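Local structure of D-glycero-beta-D-manno-heptose-1,7-bisphosphate 7-phosphatase (Mesorhizobium loti, 2O2X) at residues Thr46-Asp51 and Arg86-Trp91; Pro74-Thr79 and Val112-Ala117. The protein removes the C-7 phosphate from D-glycero-beta-D-manno-heptose 1,7-bisphosphate in a magnesium-dependent step of ADP-heptose biosynthesis. All blocks are in the same frame, centred on the assembly; numbering follows the deposited sequence.

Interaction 1: Thr46-Asp51 and Arg86-Trp91; sequences TDYPSD and RGYFGW
Two irregular loops meet through aromatic rings and a proline, with no hydrogen bond between them. Phe89 contributes most. Its CG sits between the backbone N and the carbonyl carbon (chi1 58°), a crowded position that turns the ring toward residues 49 and 50. At the root of the side chain, Phe89 CB lies 3.6 Å from Ser50 CB, and the same serine methylene also touches CG and CD1. Farther out, Phe89 CE1 meets Pro49 CD at 3.8 Å, while CZ at the tip is 3.9 Å from Pro49 CG, and the two side chains cross at about a right angle. Phe89 CE2 is 4.2 Å from Pro49 O, which stands over one ring face, offset toward the rim. This carbonyl belongs to the centre of an inverse gamma turn, closed by a bond from Ser50 N to Tyr48 O. Beyond the loop pair, Phe89 also packs on Gln81 and Ile84.

Nearer the surface, Tyr48 and Tyr88 form a T-shaped pair, with planes at 89° and ring centroids 4.9 Å apart. Tyr48 presents the edge: its CE1 stands above the centre of the Tyr88 ring. Arg86 CB lies over the centre of the opposite face, so the Tyr88 ring is sandwiched. Gly87, at positive phi, ends helix 82-85 in a Schellman motif; Gly90 then occupies the N-cap position of helix 91-107. The contact is thus loop-to-loop packing at the rim of the HAD-type active site, where Thr46, Asp47 and Tyr48 are predicted, by similarity, to bind substrate.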
ATOM      1  N   THR A  46     -13.818   2.815  -4.853  1.00 13.35           N
ATOM      2  CA  THR A  46     -14.896   2.646  -5.829  1.00 15.22           C
ATOM      3  C   THR A  46     -14.969   1.181  -6.212  1.00 15.17           C
ATOM      4  O   THR A  46     -13.983   0.459  -6.113  1.00 14.07           O
ATOM      5  CB  THR A  46     -14.685   3.551  -7.089  1.00 17.75           C
ATOM      6  OG1 THR A  46     -15.931   3.745  -7.776  1.00 23.07           O
ATOM      7  CG2 THR A  46     -13.690   2.972  -8.038  1.00 19.28           C
ATOM      8  N   ASP A  47     -16.127   0.753  -6.686  1.00 15.02           N
ATOM      9  CA  ASP A  47     -16.327  -0.648  -7.013  1.00 14.93           C
ATOM     10  C   ASP A  47     -15.414  -1.098  -8.153  1.00 13.03           C
ATOM     11  O   ASP A  47     -14.901  -2.207  -8.121  1.00 13.59           O
ATOM     12  CB  ASP A  47     -17.787  -0.921  -7.426  1.00 16.69           C
ATOM     13  CG  ASP A  47     -18.766  -0.862  -6.262  1.00 27.37           C
ATOM     14  OD1 ASP A  47     -18.349  -1.036  -5.105  1.00 26.91           O
ATOM     15  OD2 ASP A  47     -19.975  -0.653  -6.527  1.00 35.72           O
ATOM     16  N   TYR A  48     -15.231  -0.232  -9.146  1.00 12.16           N
ATOM     17  CA  TYR A  48     -14.562  -0.605 -10.384  1.00 12.77           C
ATOM     18  C   TYR A  48     -13.504   0.433 -10.746  1.00 13.12           C
ATOM     19  O   TYR A  48     -13.779   1.354 -11.481  1.00 12.24           O
ATOM     20  CB  TYR A  48     -15.570  -0.737 -11.533  1.00 13.93           C
ATOM     21  CG  TYR A  48     -16.759  -1.609 -11.243  1.00 13.07           C
ATOM     22  CD1 TYR A  48     -16.642  -2.982 -11.211  1.00 15.75           C
ATOM     23  CD2 TYR A  48     -17.995  -1.057 -10.994  1.00 18.41           C
ATOM     24  CE1 TYR A  48     -17.733  -3.787 -10.934  1.00 18.32           C
ATOM     25  CE2 TYR A  48     -19.084  -1.845 -10.724  1.00 17.96           C
ATOM     26  CZ  TYR A  48     -18.951  -3.205 -10.689  1.00 16.37           C
ATOM     27  OH  TYR A  48     -20.056  -4.008 -10.418  1.00 19.98           O
ATOM     28  N   PRO A  49     -12.303   0.340 -10.143  1.00 11.26           N
ATOM     29  CA  PRO A  49     -11.287   1.360 -10.355  1.00 11.25           C
ATOM     30  C   PRO A  49     -10.581   1.225 -11.700  1.00 11.37           C
ATOM     31  O   PRO A  49      -9.377   0.997 -11.740  1.00 12.25           O
ATOM     32  CB  PRO A  49     -10.326   1.135  -9.187  1.00 12.44           C
ATOM     33  CG  PRO A  49     -10.444  -0.301  -8.895  1.00 14.27           C
ATOM     34  CD  PRO A  49     -11.867  -0.652  -9.136  1.00 12.35           C
ATOM     35  N   SER A  50     -11.339   1.376 -12.784  1.00 10.85           N
ATOM     36  CA  SER A  50     -10.815   1.210 -14.160  1.00 11.74           C
ATOM     37  C   SER A  50     -10.752   2.512 -14.968  1.00 13.18           C
ATOM     38  O   SER A  50     -10.162   2.523 -16.056  1.00 13.95           O
ATOM     39  CB  SER A  50     -11.698   0.232 -14.919  1.00 12.34           C
ATOM     40  OG  SER A  50     -13.018   0.762 -15.047  1.00 13.46           O
ATOM     41  N   ASP A  51     -11.358   3.598 -14.477  1.00 11.95           N
ATOM     42  CA  ASP A  51     -11.472   4.833 -15.266  1.00 13.03           C
ATOM     43  C   ASP A  51     -10.621   5.900 -14.608  1.00 12.12           C
ATOM     44  O   ASP A  51     -10.948   6.386 -13.535  1.00 14.44           O
ATOM     45  CB  ASP A  51     -12.942   5.265 -15.377  1.00 14.21           C
ATOM     46  CG  ASP A  51     -13.143   6.416 -16.364  1.00 17.59           C
ATOM     47  OD1 ASP A  51     -12.167   7.128 -16.642  1.00 13.39           O
ATOM     48  OD2 ASP A  51     -14.279   6.578 -16.885  1.00 22.96           O
ATOM     49  N   ARG A  86     -11.921 -10.803 -12.118  1.00 12.11           N
ATOM     50  CA  ARG A  86     -13.379 -10.835 -12.318  1.00 12.91           C
ATOM     51  C   ARG A  86     -13.821 -10.304 -13.673  1.00 14.98           C
ATOM     52  O   ARG A  86     -15.003 -10.318 -13.994  1.00 16.19           O
ATOM     53  CB  ARG A  86     -14.038 -10.073 -11.193  1.00 11.71           C
ATOM     54  CG  ARG A  86     -13.687 -10.684  -9.855  1.00 15.02           C
ATOM     55  CD  ARG A  86     -14.050  -9.830  -8.699  1.00 23.84           C
ATOM     56  NE  ARG A  86     -15.375 -10.162  -8.230  1.00 27.93           N
ATOM     57  CZ  ARG A  86     -15.768  -9.994  -6.973  1.00 30.80           C
ATOM     58  NH1 ARG A  86     -14.943  -9.469  -6.059  1.00 36.34           N
ATOM     59  NH2 ARG A  86     -16.994 -10.346  -6.639  1.00 39.29           N
ATOM     60  N   GLY A  87     -12.876  -9.823 -14.467  1.00 12.55           N
ATOM     61  CA  GLY A  87     -13.191  -9.380 -15.845  1.00 12.51           C
ATOM     62  C   GLY A  87     -13.735  -7.966 -15.941  1.00 13.41           C
ATOM     63  O   GLY A  87     -14.137  -7.487 -17.027  1.00 12.95           O
ATOM     64  N   TYR A  88     -13.730  -7.257 -14.828  1.00 11.06           N
ATOM     65  CA  TYR A  88     -14.222  -5.903 -14.814  1.00 10.21           C
ATOM     66  C   TYR A  88     -13.286  -4.949 -15.544  1.00 10.94           C
ATOM     67  O   TYR A  88     -13.700  -3.875 -15.982  1.00 11.72           O
ATOM     68  CB  TYR A  88     -14.401  -5.421 -13.371  1.00 11.46           C
ATOM     69  CG  TYR A  88     -15.336  -6.239 -12.509  1.00 12.83           C
ATOM     70  CD1 TYR A  88     -16.386  -6.963 -13.048  1.00 15.15           C
ATOM     71  CD2 TYR A  88     -15.175  -6.247 -11.138  1.00 14.34           C
ATOM     72  CE1 TYR A  88     -17.224  -7.732 -12.253  1.00 14.03           C
ATOM     73  CE2 TYR A  88     -16.028  -6.967 -10.326  1.00 16.62           C
ATOM     74  CZ  TYR A  88     -17.044  -7.706 -10.884  1.00 16.68           C
ATOM     75  OH  TYR A  88     -17.890  -8.452 -10.057  1.00 20.56           O
ATOM     76  N   PHE A  89     -12.011  -5.311 -15.580  1.00 10.65           N
ATOM     77  CA  PHE A  89     -10.958  -4.553 -16.286  1.00  9.90           C
ATOM     78  C   PHE A  89      -9.687  -5.415 -16.316  1.00  8.43           C
ATOM     79  O   PHE A  89      -9.659  -6.527 -15.806  1.00 10.61           O
ATOM     80  CB  PHE A  89     -10.737  -3.151 -15.706  1.00 10.58           C
ATOM     81  CG  PHE A  89     -10.370  -3.140 -14.234  1.00  8.53           C
ATOM     82  CD1 PHE A  89     -11.357  -3.119 -13.279  1.00 10.33           C
ATOM     83  CD2 PHE A  89      -9.052  -3.068 -13.827  1.00  9.66           C
ATOM     84  CE1 PHE A  89     -11.031  -3.107 -11.927  1.00 12.65           C
ATOM     85  CE2 PHE A  89      -8.712  -3.036 -12.481  1.00 10.78           C
ATOM     86  CZ  PHE A  89      -9.717  -3.066 -11.526  1.00 11.62           C
ATOM     87  N   GLY A  90      -8.645  -4.888 -16.957  1.00 10.36           N
ATOM     88  CA  GLY A  90      -7.366  -5.567 -17.080  1.00 10.46           C
ATOM     89  C   GLY A  90      -6.193  -4.739 -16.609  1.00  9.74           C
ATOM     90  O   GLY A  90      -6.344  -3.631 -16.072  1.00  9.61           O
ATOM     91  N   TRP A  91      -5.004  -5.277 -16.811  1.00 10.22           N
ATOM     92  CA  TRP A  91      -3.785  -4.611 -16.399  1.00  8.88           C
ATOM     93  C   TRP A  91      -3.554  -3.302 -17.116  1.00 10.58           C
ATOM     94  O   TRP A  91      -2.911  -2.430 -16.566  1.00 11.19           O
ATOM     95  CB  TRP A  91      -2.566  -5.511 -16.512  1.00  9.52           C
ATOM     96  CG  TRP A  91      -2.502  -6.551 -15.426  1.00  8.72           C
ATOM     97  CD1 TRP A  91      -2.512  -7.888 -15.593  1.00 10.93           C
ATOM     98  CD2 TRP A  91      -2.376  -6.323 -14.004  1.00  6.65           C
ATOM     99  NE1 TRP A  91      -2.428  -8.529 -14.377  1.00 10.11           N
ATOM    100  CE2 TRP A  91      -2.332  -7.588 -13.383  1.00 10.38           C
ATOM    101  CE3 TRP A  91      -2.298  -5.168 -13.208  1.00  7.77           C
ATOM    102  CZ2 TRP A  91      -2.199  -7.748 -11.996  1.00  8.32           C
ATOM    103  CZ3 TRP A  91      -2.185  -5.324 -11.821  1.00  9.47           C
ATOM    104  CH2 TRP A  91      -2.143  -6.610 -11.234  1.00  9.38           C
TER

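Interaction 2: Pro74-Thr79 and Val112-Ala117; sequences PVVVVT and VDMVLA
Strands 75-79 and 114-117 run parallel, their axes 13° apart, and their backbone bonds alternate in a regular ladder. Val77 N donates to Met114 O at 2.9 Å. Val77 O in turn accepts from Leu116 N at 2.9 Å, an almost straight bond (175° at the hydrogen) that arrives nearly along the C=O axis. Leu116 O then receives Thr79 N at 3.0 Å. Next to it, Ala117 CA approaches Thr79 O to 3.1 Å in a CA-H...O contact, and the backbone of Thr79 is bonded onward to Cys118.

At the start of the ladder a side chain stands in for backbone. Asp113 OD2 takes the Val75 N-H through its anti lone pair at 2.9 Å, while OD1 of the same carboxylate forms a salt bridge with Arg25. Val75 O accepts Asp113 N at 2.8 Å and, weakly, Met114 N at 3.4 Å, so two successive amides converge on it. Thr79 OG1 is hydrogen-bonded to Gln81 NE2, and Val78 O to Lys137 NZ.

Val76 is backbone-bonded to Leu34 and Leu36, and Val78 to Leu36, in strand 34-36, which flanks strand 75-80 opposite strand 114-118. On the sheet face bearing Val76, Val78, Met114 (selenomethionine) and Leu116, Val76 CG1 meets Leu116 CD1 at 3.5 Å beneath helix 141-150. On the other face, Val115 and Ala117 pack against helix 91-107, which lies in the beta-alpha-beta connection between the two strands.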
ATOM      1  N   PRO A  74      10.938   4.660   2.460  1.00 10.50           N
ATOM      2  CA  PRO A  74      10.219   4.300   1.236  1.00  9.12           C
ATOM      3  C   PRO A  74       8.714   4.113   1.483  1.00  9.89           C
ATOM      4  O   PRO A  74       8.306   3.563   2.531  1.00 10.39           O
ATOM      5  CB  PRO A  74      10.857   2.976   0.814  1.00 10.24           C
ATOM      6  CG  PRO A  74      11.517   2.479   2.008  1.00 14.49           C
ATOM      7  CD  PRO A  74      11.899   3.617   2.855  1.00 13.13           C
ATOM      8  N   VAL A  75       7.921   4.569   0.519  1.00  7.27           N
ATOM      9  CA  VAL A  75       6.477   4.398   0.525  1.00  8.18           C
ATOM     10  C   VAL A  75       6.106   3.351  -0.502  1.00  8.06           C
ATOM     11  O   VAL A  75       6.420   3.477  -1.683  1.00  7.83           O
ATOM     12  CB  VAL A  75       5.763   5.729   0.258  1.00  7.98           C
ATOM     13  CG1 VAL A  75       4.255   5.515   0.189  1.00  9.17           C
ATOM     14  CG2 VAL A  75       6.139   6.801   1.328  1.00  9.91           C
ATOM     15  N   VAL A  76       5.478   2.276  -0.035  1.00  8.30           N
ATOM     16  CA  VAL A  76       5.197   1.105  -0.844  1.00  7.24           C
ATOM     17  C   VAL A  76       3.700   0.873  -0.918  1.00  7.02           C
ATOM     18  O   VAL A  76       3.039   0.653   0.098  1.00  8.19           O
ATOM     19  CB  VAL A  76       5.898  -0.157  -0.300  1.00  7.71           C
ATOM     20  CG1 VAL A  76       5.593  -1.358  -1.158  1.00  9.72           C
ATOM     21  CG2 VAL A  76       7.422   0.069  -0.189  1.00  7.82           C
ATOM     22  N   VAL A  77       3.160   0.955  -2.141  1.00  7.55           N
ATOM     23  CA  VAL A  77       1.724   0.724  -2.371  1.00  7.48           C
ATOM     24  C   VAL A  77       1.523  -0.764  -2.543  1.00  7.84           C
ATOM     25  O   VAL A  77       2.204  -1.380  -3.358  1.00  8.09           O
ATOM     26  CB  VAL A  77       1.225   1.488  -3.596  1.00  8.13           C
ATOM     27  CG1 VAL A  77      -0.267   1.173  -3.849  1.00  9.59           C
ATOM     28  CG2 VAL A  77       1.429   3.003  -3.406  1.00  8.98           C
ATOM     29  N   VAL A  78       0.606  -1.347  -1.789  1.00  7.57           N
ATOM     30  CA  VAL A  78       0.301  -2.798  -1.872  1.00  6.94           C
ATOM     31  C   VAL A  78      -1.214  -2.912  -2.036  1.00 10.46           C
ATOM     32  O   VAL A  78      -1.986  -2.556  -1.148  1.00  9.62           O
ATOM     33  CB  VAL A  78       0.810  -3.623  -0.657  1.00  7.98           C
ATOM     34  CG1 VAL A  78       2.300  -3.750  -0.721  1.00  9.29           C
ATOM     35  CG2 VAL A  78       0.377  -3.001   0.686  1.00  9.59           C
ATOM     36  N   THR A  79      -1.655  -3.352  -3.208  1.00  6.67           N
ATOM     37  CA  THR A  79      -3.086  -3.236  -3.566  1.00  6.75           C
ATOM     38  C   THR A  79      -3.594  -4.537  -4.174  1.00  8.06           C
ATOM     39  O   THR A  79      -2.973  -5.083  -5.082  1.00  8.38           O
ATOM     40  CB  THR A  79      -3.351  -2.033  -4.520  1.00  9.79           C
ATOM     41  OG1 THR A  79      -4.720  -2.000  -4.934  1.00  9.77           O
ATOM     42  CG2 THR A  79      -2.502  -2.055  -5.761  1.00  9.28           C
ATOM     43  N   VAL A 112       5.531   8.000  -4.262  1.00 11.18           N
ATOM     44  CA  VAL A 112       5.739   6.662  -3.734  1.00  8.78           C
ATOM     45  C   VAL A 112       6.968   6.058  -4.419  1.00  9.80           C
ATOM     46  O   VAL A 112       7.511   6.621  -5.386  1.00 10.95           O
ATOM     47  CB  VAL A 112       4.513   5.763  -3.906  1.00  9.28           C
ATOM     48  CG1 VAL A 112       3.231   6.455  -3.393  1.00 10.92           C
ATOM     49  CG2 VAL A 112       4.326   5.312  -5.318  1.00 10.37           C
ATOM     50  N   ASP A 113       7.419   4.927  -3.888  1.00  8.01           N
ATOM     51  CA  ASP A 113       8.686   4.296  -4.296  1.00 10.77           C
ATOM     52  C   ASP A 113       8.554   2.897  -4.885  1.00  9.61           C
ATOM     53  O   ASP A 113       9.462   2.393  -5.547  1.00  9.35           O
ATOM     54  CB  ASP A 113       9.611   4.314  -3.106  1.00  9.49           C
ATOM     55  CG  ASP A 113       9.848   5.725  -2.621  1.00 10.41           C
ATOM     56  OD1 ASP A 113      10.485   6.491  -3.414  1.00 12.28           O
ATOM     57  OD2 ASP A 113       9.349   6.096  -1.529  1.00 11.81           O
HETATM   58  N   MSE A 114       7.412   2.253  -4.666  1.00  9.26           N
HETATM   59  CA  MSE A 114       7.179   0.943  -5.264  1.00  9.59           C
HETATM   60  C   MSE A 114       5.671   0.698  -5.277  1.00  8.63           C
HETATM   61  O   MSE A 114       4.954   1.143  -4.361  1.00  9.51           O
HETATM   62  CB  MSE A 114       7.902  -0.144  -4.481  1.00  8.81           C
HETATM   63  CG  MSE A 114       7.769  -1.525  -5.054  1.00  8.23           C
HETATM   64 SE   MSE A 114       8.870  -2.880  -4.235  0.75 12.65          SE
HETATM   65  CE  MSE A 114      10.530  -2.442  -5.104  1.00 18.85           C
ATOM     66  N   VAL A 115       5.203   0.017  -6.315  1.00  7.56           N
ATOM     67  CA  VAL A 115       3.804  -0.448  -6.389  1.00  7.93           C
ATOM     68  C   VAL A 115       3.774  -1.953  -6.609  1.00  8.87           C
ATOM     69  O   VAL A 115       4.401  -2.443  -7.560  1.00  8.47           O
ATOM     70  CB  VAL A 115       3.049   0.236  -7.551  1.00 10.55           C
ATOM     71  CG1 VAL A 115       1.621  -0.318  -7.696  1.00 12.11           C
ATOM     72  CG2 VAL A 115       3.020   1.754  -7.357  1.00 12.23           C
ATOM     73  N   LEU A 116       3.047  -2.677  -5.755  1.00  7.78           N
ATOM     74  CA  LEU A 116       2.731  -4.088  -5.959  1.00  7.46           C
ATOM     75  C   LEU A 116       1.225  -4.249  -6.018  1.00  6.56           C
ATOM     76  O   LEU A 116       0.490  -3.603  -5.265  1.00  8.18           O
ATOM     77  CB  LEU A 116       3.319  -5.004  -4.899  1.00  9.54           C
ATOM     78  CG  LEU A 116       4.830  -4.836  -4.681  1.00  7.64           C
ATOM     79  CD1 LEU A 116       5.128  -3.854  -3.577  1.00  9.23           C
ATOM     80  CD2 LEU A 116       5.463  -6.166  -4.259  1.00  9.97           C
ATOM     81  N   ALA A 117       0.757  -5.074  -6.943  1.00  6.14           N
ATOM     82  CA  ALA A 117      -0.656  -5.334  -7.094  1.00  7.05           C
ATOM     83  C   ALA A 117      -0.912  -6.795  -7.414  1.00  7.16           C
ATOM     84  O   ALA A 117      -0.115  -7.448  -8.123  1.00  7.96           O
ATOM     85  CB  ALA A 117      -1.253  -4.459  -8.184  1.00  8.15           C
TER

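The two contacts alternate along the chain, their centres 19 Å apart: strand 75-80 of interaction 2 runs on through helix 82-85 into the 86-91 loop of interaction 1, and helix 91-107 leads back to strand 114-118. They touch directly where Trp91 CH2 packs 3.8 Å from Ala117 O. Gln81 also joins them, since it bonds to Thr79 and its side chain is about 3 Å from that of Phe89. Both border the predicted catalytic site: the side chain of Thr79, thought to stabilise the phosphoryl group, is about 4 Å from that of Asp39, and that of Pro49 about 4 Å from that of Arg38. A bound glycerol lies about 7 Å from the Pro49 side chain.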